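Local coordinates for protein erythrocyte binding antigen 140 (Plasmodium falciparum, PDB 4GF2) that probably binds a host-cell surface receptor as an adhesin in erythrocyte invasion, the present chain being its region with two Duffy binding domains, at residues 416-419 / 420-424; 431-435 / 436-440. The protein carries 3 engineered substitutions. One frame throughout, in Å; residues are numbered along the deposited sequence.

Interaction 1 (416-419 / 420-424)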
loop_
_atom_site.group_PDB
_atom_site.type_symbol
_atom_site.label_atom_id
_atom_site.label_comp_id
_atom_site.label_asym_id
_atom_site.label_seq_id
_atom_site.Cartn_x
_atom_site.Cartn_y
_atom_site.Cartn_z
ATOM N N TYR A 416 -8.739 -13.006 -16.512
ATOM C CA TYR A 416 -7.861 -12.449 -15.486
ATOM C C TYR A 416 -7.414 -11.032 -15.808
ATOM O O TYR A 416 -7.300 -10.193 -14.912
ATOM C CB TYR A 416 -6.662 -13.363 -15.252
ATOM C CG TYR A 416 -7.073 -14.703 -14.706
ATOM C CD1 TYR A 416 -7.346 -14.873 -13.357
ATOM C CD2 TYR A 416 -7.210 -15.798 -15.546
ATOM C CE1 TYR A 416 -7.732 -16.108 -12.858
ATOM C CE2 TYR A 416 -7.596 -17.022 -15.062
ATOM C CZ TYR A 416 -7.859 -17.176 -13.721
ATOM O OH TYR A 416 -8.236 -18.411 -13.256
ATOM N N GLY A 417 -7.176 -10.759 -17.084
ATOM C CA GLY A 417 -6.906 -9.402 -17.523
ATOM C C GLY A 417 -8.042 -8.462 -17.154
ATOM O O GLY A 417 -7.819 -7.428 -16.530
ATOM N N LYS A 418 -9.264 -8.828 -17.534
ATOM C CA LYS A 418 -10.446 -8.016 -17.251
ATOM C C LYS A 418 -10.563 -7.672 -15.776
ATOM O O LYS A 418 -10.799 -6.519 -15.412
ATOM C CB LYS A 418 -11.718 -8.743 -17.679
ATOM C CG LYS A 418 -12.238 -8.380 -19.051
ATOM C CD LYS A 418 -13.634 -7.778 -18.955
ATOM C CE LYS A 418 -14.429 -7.994 -20.233
ATOM N NZ LYS A 418 -15.795 -7.404 -20.148
ATOM N N LYS A 419 -10.414 -8.677 -14.924
ATOM C CA LYS A 419 -10.530 -8.458 -13.488
ATOM C C LYS A 419 -9.425 -7.549 -12.971
ATOM O O LYS A 419 -9.620 -6.816 -12.005
ATOM C CB LYS A 419 -10.541 -9.787 -12.735
ATOM C CG LYS A 419 -11.840 -10.537 -12.937
ATOM C CD LYS A 419 -12.059 -11.603 -11.893
ATOM C CE LYS A 419 -13.438 -12.223 -12.029
ATOM N NZ LYS A 419 -14.532 -11.217 -11.934
ATOM N N MET A 420 -8.271 -7.590 -13.625
ATOM C CA MET A 420 -7.178 -6.708 -13.264
ATOM C C MET A 420 -7.596 -5.266 -13.540
ATOM O O MET A 420 -7.392 -4.373 -12.714
ATOM C CB MET A 420 -5.924 -7.070 -14.060
ATOM C CG MET A 420 -4.647 -6.486 -13.498
ATOM S SD MET A 420 -4.348 -7.029 -11.807
ATOM C CE MET A 420 -2.933 -6.022 -11.370
ATOM N N GLU A 421 -8.200 -5.052 -14.702
ATOM C CA GLU A 421 -8.641 -3.728 -15.114
ATOM C C GLU A 421 -9.754 -3.216 -14.210
ATOM O O GLU A 421 -9.719 -2.078 -13.739
ATOM C CB GLU A 421 -9.138 -3.777 -16.558
ATOM C CG GLU A 421 -9.683 -2.465 -17.073
ATOM C CD GLU A 421 -10.300 -2.601 -18.448
ATOM O OE1 GLU A 421 -10.088 -3.650 -19.088
ATOM O OE2 GLU A 421 -10.999 -1.661 -18.886
ATOM N N GLU A 422 -10.747 -4.063 -13.980
ATOM C CA GLU A 422 -11.909 -3.679 -13.194
ATOM C C GLU A 422 -11.530 -3.415 -11.742
ATOM O O GLU A 422 -12.124 -2.568 -11.082
ATOM C CB GLU A 422 -12.977 -4.767 -13.280
ATOM C CG GLU A 422 -13.547 -4.941 -14.680
ATOM C CD GLU A 422 -14.459 -6.149 -14.794
ATOM O OE1 GLU A 422 -14.326 -7.072 -13.959
ATOM O OE2 GLU A 422 -15.308 -6.175 -15.714
ATOM N N ASN A 423 -10.527 -4.127 -11.247
ATOM C CA ASN A 423 -10.119 -3.949 -9.864
ATOM C C ASN A 423 -9.309 -2.677 -9.659
ATOM O O ASN A 423 -9.200 -2.179 -8.540
ATOM C CB ASN A 423 -9.374 -5.181 -9.362
ATOM C CG ASN A 423 -10.319 -6.299 -8.995
ATOM O OD1 ASN A 423 -11.474 -6.049 -8.658
ATOM N ND2 ASN A 423 -9.845 -7.529 -9.061
ATOM N N LEU A 424 -8.757 -2.144 -10.741
ATOM C CA LEU A 424 -8.134 -0.829 -10.692
ATOM C C LEU A 424 -9.213 0.246 -10.713
ATOM O O LEU A 424 -9.070 1.296 -10.082
ATOM C CB LEU A 424 -7.175 -0.633 -11.859
ATOM C CG LEU A 424 -6.475 0.725 -11.875
ATOM C CD1 LEU A 424 -5.880 1.044 -10.511
ATOM C CD2 LEU A 424 -5.394 0.736 -12.937
#

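Interaction 2 (431-435 / 436-440)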
loop_
_atom_site.group_PDB
_atom_site.type_symbol
_atom_site.label_atom_id
_atom_site.label_comp_id
_atom_site.label_asym_id
_atom_site.label_seq_id
_atom_site.Cartn_x
_atom_site.Cartn_y
_atom_site.Cartn_z
ATOM N N LYS A 431 -16.850 9.090 -8.156
ATOM C CA LYS A 431 -18.214 8.645 -8.426
ATOM C C LYS A 431 -18.648 8.859 -9.879
ATOM O O LYS A 431 -19.737 8.438 -10.272
ATOM C CB LYS A 431 -19.194 9.325 -7.466
ATOM C CG LYS A 431 -19.102 8.782 -6.050
ATOM C CD LYS A 431 -20.091 9.451 -5.121
ATOM C CE LYS A 431 -20.120 8.768 -3.764
ATOM N NZ LYS A 431 -18.780 8.736 -3.114
ATOM N N LYS A 432 -17.805 9.513 -10.670
ATOM C CA LYS A 432 -18.030 9.579 -12.108
ATOM C C LYS A 432 -17.392 8.342 -12.718
ATOM O O LYS A 432 -16.176 8.167 -12.650
ATOM C CB LYS A 432 -17.419 10.845 -12.705
ATOM C CG LYS A 432 -18.057 11.261 -14.021
ATOM C CD LYS A 432 -17.148 12.162 -14.836
ATOM C CE LYS A 432 -17.888 12.772 -16.017
ATOM N NZ LYS A 432 -17.017 13.657 -16.837
ATOM N N ARG A 433 -18.210 7.477 -13.311
ATOM C CA ARG A 433 -17.741 6.147 -13.672
ATOM C C ARG A 433 -18.092 5.726 -15.095
ATOM O O ARG A 433 -18.253 4.539 -15.378
ATOM C CB ARG A 433 -18.268 5.134 -12.654
ATOM C CG ARG A 433 -18.044 5.594 -11.221
ATOM C CD ARG A 433 -18.106 4.457 -10.223
ATOM N NE ARG A 433 -17.047 3.470 -10.426
ATOM C CZ ARG A 433 -15.768 3.652 -10.106
ATOM N NH1 ARG A 433 -15.357 4.797 -9.580
ATOM N NH2 ARG A 433 -14.891 2.686 -10.322
ATOM N N ASN A 434 -18.183 6.699 -15.994
ATOM C CA ASN A 434 -18.330 6.405 -17.415
ATOM C C ASN A 434 -17.010 5.915 -18.014
ATOM O O ASN A 434 -15.936 6.163 -17.461
ATOM C CB ASN A 434 -18.835 7.635 -18.171
ATOM C CG ASN A 434 -17.993 8.869 -17.912
ATOM O OD1 ASN A 434 -18.149 9.536 -16.888
ATOM N ND2 ASN A 434 -17.104 9.187 -18.844
ATOM N N GLU A 435 -17.101 5.218 -19.145
ATOM C CA GLU A 435 -15.935 4.608 -19.783
ATOM C C GLU A 435 -14.713 5.519 -19.792
ATOM O O GLU A 435 -13.690 5.197 -19.192
ATOM C CB GLU A 435 -16.258 4.202 -21.222
ATOM C CG GLU A 435 -16.990 2.879 -21.360
ATOM C CD GLU A 435 -16.952 2.343 -22.783
ATOM O OE1 GLU A 435 -18.028 2.235 -23.411
ATOM O OE2 GLU A 435 -15.844 2.028 -23.270
ATOM N N GLU A 436 -14.817 6.648 -20.481
ATOM C CA GLU A 436 -13.662 7.517 -20.676
ATOM C C GLU A 436 -13.086 8.008 -19.352
ATOM O O GLU A 436 -11.871 8.105 -19.196
ATOM C CB GLU A 436 -14.019 8.708 -21.567
ATOM C CG GLU A 436 -12.852 9.648 -21.805
ATOM C CD GLU A 436 -13.056 10.539 -23.009
ATOM O OE1 GLU A 436 -14.162 11.102 -23.155
ATOM O OE2 GLU A 436 -12.109 10.672 -23.813
ATOM N N SER A 437 -13.959 8.311 -18.400
ATOM C CA SER A 437 -13.517 8.825 -17.114
ATOM C C SER A 437 -12.652 7.791 -16.404
ATOM O O SER A 437 -11.597 8.118 -15.862
ATOM C CB SER A 437 -14.721 9.195 -16.250
ATOM O OG SER A 437 -14.306 9.738 -15.012
ATOM N N LEU A 438 -13.098 6.539 -16.415
ATOM C CA LEU A 438 -12.358 5.461 -15.772
ATOM C C LEU A 438 -11.063 5.153 -16.514
ATOM O O LEU A 438 -10.048 4.824 -15.897
ATOM C CB LEU A 438 -13.216 4.200 -15.691
ATOM C CG LEU A 438 -14.466 4.312 -14.819
ATOM C CD1 LEU A 438 -15.247 3.011 -14.869
ATOM C CD2 LEU A 438 -14.099 4.664 -13.387
ATOM N N LYS A 439 -11.105 5.249 -17.839
ATOM C CA LYS A 439 -9.918 5.022 -18.652
ATOM C C LYS A 439 -8.831 6.018 -18.260
ATOM O O LYS A 439 -7.701 5.630 -17.964
ATOM C CB LYS A 439 -10.244 5.170 -20.140
ATOM C CG LYS A 439 -9.094 4.775 -21.067
ATOM C CD LYS A 439 -9.311 5.242 -22.502
ATOM C CE LYS A 439 -9.266 6.763 -22.597
ATOM N NZ LYS A 439 -8.893 7.241 -23.961
ATOM N N ILE A 440 -9.185 7.299 -18.252
ATOM C CA ILE A 440 -8.227 8.358 -17.951
ATOM C C ILE A 440 -7.545 8.118 -16.608
ATOM O O ILE A 440 -6.350 8.368 -16.458
ATOM C CB ILE A 440 -8.897 9.747 -17.951
ATOM C CG1 ILE A 440 -9.401 10.090 -19.353
ATOM C CG2 ILE A 440 -7.918 10.818 -17.489
ATOM C CD1 ILE A 440 -10.368 11.249 -19.387
#

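Interaction 1 (416-419 / 420-424)
Four successive backbone bonds, each from an N-H to the carbonyl oxygen four residues earlier, tie 416-419 to 420-424. Glu422 N reaches Lys418 O at 2.8 Å with an N-H...O angle of 166°, and the bond from Glu421 N to Gly417 O is somewhat less straight. At the two flanking steps, Met420 N to Tyr416 O and Asn423 N to Lys419 O (2.9 Å), the bond is more bent.

Among the polar side chains, the extended chain of Glu422 leans over the preceding turn: with CG beside its own backbone N (chi1 -65°), that carbon rests 3.3 Å from Lys418 O. Its carboxylate lies between two lysine chains without pairing closely with either. Lys418 NZ is 4.6 Å from Glu422 OE2, and Lys419 NZ is equally far from OE1, so any attraction probably acts through space, without a salt bridge. The carboxylate of Glu421 instead forms a salt bridge with Lys413.

Met420 supplies nonpolar packing. Its first torsion (chi1 -164°), which sets CG opposite the backbone N, and a bend at the next bond lead its end away from the preceding turn, and the side chain touches Leu368 of helix 361-382 and Ile405 and Ile406 of helix 388-407. The result is an amphipathic alpha-helix, with charged residues outward and Met420 inward, packed into the helical Duffy binding domain.

Interaction 2 (431-435 / 436-440)
One face of the Arg433 guanidinium is overlain by a methyl of Leu438: CD2 sits 3.7 Å from NH2, displaced toward the rim of the flat group. The two side chains approach at a slant, and the bend of the arginine at chi3 (64°) turns its planar end back over the leucine. NH1 bonds to the carbonyl oxygens of Asn428 and Asp430 in the preceding loop, NH2 to that of Asn425 near the end of helix 415-427, while NE meets a glycerol probably left from crystallisation. Several bonds to backbone oxygens thus fix the rotation of the group against which the methyl lies.

The other methyl of the same leucine, CD1, comes 3.4 Å from Arg433 O, so the branched end of Leu438 spans both the backbone and the tip of the arginine. This packing accompanies the start of helix 435-457, where Asn434 occupies the N-cap position. Regular helical bonding begins here: Leu438 N reaches Asn434 O at 3.0 Å, with an N-H...O angle of 166°, and Lys439 N reaches Glu435 O at 2.9 Å.

On the first turn, Ser437 faces the incoming loop. Its hydroxyl, anti to the backbone N (chi1 -178°), extends back to Lys432 O, giving a weak hydrogen bond of 3.4 Å. The extended aliphatic chain of Lys432 runs past the same hydroxyl, its CD 3.7 Å from Ser437 OG, while Ser437 CB abuts the side chain of Asn434.

Interactions 1 and 2 occur in series along one Duffy binding domain: the first is a stretch within helix 415-427, the second the entry into the next helix, 435-457. Their centres lie 15 Å apart and their nearest atoms about 6 Å, so they do not touch directly. The two helices are nevertheless joined: Leu424 of segment 420-424 packs on Phe441, Arg442 and Trp445, just beyond the end of interaction 2. A weak, long ion pair between Glu421 and Arg442 also links them. The side chains of Glu422 and Arg433 lie about 5 and 3 Å, respectively, from bound glycerol. Interaction 1 is partly buried, whereas interaction 2 lies at the surface.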